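Local structure of caspase-1 (Spodoptera frugiperda, 1M72) at the interface of chains A and B. The protein is a caspase, a cysteine protease that cleaves protein substrates and probably acts in the cascade that carries out apoptosis. Numbering follows the deposited sequence. Chains: chain A/B, Caspase-1.

The interface of chains A and B. Residues chain A 161-163; chain B 15-17, 172-173.
A:Ser162 O, the backbone carbonyl oxygen, accepts one hydrogen bond from chain B within this patch, from the backbone B:Met16 N at 3.1 Å. The donor stands above the carbonyl plane, 41° out of it, so the bond misses the lone-pair direction. On the other side of the same peptide unit, A:Arg163 N gives its hydrogen to B:Thr172 O at 3.2 Å, here within the acceptor's carbonyl plane and nearly end-on, with a C=O...N angle of 159°. Strand 159-162 of chain A is thus inserted between two segments of chain B, A:Ser162 pairing parallel with B:Arg15 and antiparallel with B:Ser173. B:Met16 lies alongside this junction: CG is anti to the backbone N, the chain runs extended and then bends at chi3, bringing the terminal methyl CE to 3.8 Å from A:Ser162 CA. A:Leu161, with CG anti to its carbonyl carbon, sets CB 4.0 Å from B:Met16 CA. The A:Leu161 side chain crosses B:Pro17 at about a right angle, its CD1 methyl 3.9 Å from ring atom CD of B:Pro17, while CD2 lies 3.6 Å from B:Arg15 O. On the B:Ser173 side, A:Ser162 CB and B:Ser173 CB meet at 4.0 Å. The patch, centred about 38 Å from B:Cys150, ties the chain A segment that follows its catalytic cysteine in sequence to chain B; with its two-fold twin it probably steadies the antiparallel pair of heterodimers that forms the caspase heterotetramer.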
loop_
_atom_site.group_PDB
_atom_site.type_symbol
_atom_site.label_atom_id
_atom_site.label_comp_id
_atom_site.label_asym_id
_atom_site.label_seq_id
_atom_site.Cartn_x
_atom_site.Cartn_y
_atom_site.Cartn_z
ATOM N N LEU A 161 -14.043 -17.507 11.091
ATOM C CA LEU A 161 -13.224 -18.629 10.620
ATOM C C LEU A 161 -13.371 -19.676 11.705
ATOM O O LEU A 161 -13.192 -19.395 12.891
ATOM C CB LEU A 161 -11.754 -18.237 10.483
ATOM C CG LEU A 161 -11.457 -17.237 9.361
ATOM C CD1 LEU A 161 -9.991 -17.064 9.203
ATOM C CD2 LEU A 161 -12.101 -17.722 8.082
ATOM N N SER A 162 -13.703 -20.891 11.302
ATOM C CA SER A 162 -13.945 -21.931 12.295
ATOM C C SER A 162 -13.321 -23.295 12.038
ATOM O O SER A 162 -13.041 -23.655 10.886
ATOM C CB SER A 162 -15.464 -22.068 12.462
ATOM O OG SER A 162 -15.816 -23.144 13.295
ATOM N N ARG A 163 -13.119 -24.025 13.150
ATOM C CA ARG A 163 -12.574 -25.398 13.223
ATOM C C ARG A 163 -11.075 -25.534 13.073
ATOM O O ARG A 163 -10.390 -25.899 14.032
ATOM C CB ARG A 163 -13.274 -26.317 12.216
ATOM C CG ARG A 163 -14.715 -26.637 12.590
ATOM C CD ARG A 163 -14.810 -27.986 13.282
ATOM N NE ARG A 163 -15.348 -29.004 12.385
ATOM C CZ ARG A 163 -14.941 -29.204 11.129
ATOM N NH1 ARG A 163 -13.978 -28.460 10.585
ATOM N NH2 ARG A 163 -15.509 -30.162 10.406
ATOM N N ARG B 15 -14.001 -21.848 6.658
ATOM C CA ARG B 15 -12.985 -22.703 7.261
ATOM C C ARG B 15 -11.745 -21.925 7.699
ATOM O O ARG B 15 -11.259 -21.063 6.984
ATOM C CB ARG B 15 -12.529 -23.793 6.286
ATOM C CG ARG B 15 -11.504 -24.755 6.901
ATOM C CD ARG B 15 -11.095 -25.848 5.922
ATOM N NE ARG B 15 -12.253 -26.417 5.222
ATOM C CZ ARG B 15 -12.191 -27.413 4.339
ATOM N NH1 ARG B 15 -11.019 -27.977 4.035
ATOM N NH2 ARG B 15 -13.308 -27.827 3.738
ATOM N N MET B 16 -11.218 -22.262 8.867
ATOM C CA MET B 16 -10.029 -21.636 9.393
ATOM C C MET B 16 -8.809 -22.269 8.674
ATOM O O MET B 16 -8.547 -23.457 8.807
ATOM C CB MET B 16 -9.994 -21.892 10.906
ATOM C CG MET B 16 -8.794 -21.318 11.619
ATOM S SD MET B 16 -8.721 -21.756 13.388
ATOM C CE MET B 16 -10.450 -21.469 13.812
ATOM N N PRO B 17 -8.061 -21.481 7.880
ATOM C CA PRO B 17 -6.885 -22.001 7.155
ATOM C C PRO B 17 -5.590 -21.990 7.946
ATOM O O PRO B 17 -4.616 -22.599 7.539
ATOM C CB PRO B 17 -6.781 -21.076 5.951
ATOM C CG PRO B 17 -7.137 -19.769 6.555
ATOM C CD PRO B 17 -8.379 -20.115 7.437
ATOM N N THR B 172 -10.592 -21.946 18.580
ATOM C CA THR B 172 -11.827 -22.629 18.172
ATOM C C THR B 172 -12.448 -21.963 16.930
ATOM O O THR B 172 -12.924 -22.637 15.980
ATOM C CB THR B 172 -12.886 -22.607 19.304
ATOM O OG1 THR B 172 -12.534 -21.592 20.260
ATOM C CG2 THR B 172 -13.011 -23.995 19.977
ATOM N N SER B 173 -12.456 -20.632 16.955
ATOM C CA SER B 173 -12.999 -19.862 15.857
ATOM C C SER B 173 -12.645 -18.419 16.142
ATOM O O SER B 173 -12.585 -18.002 17.305
ATOM C CB SER B 173 -14.525 -20.036 15.777
ATOM O OG SER B 173 -15.193 -19.195 16.707
#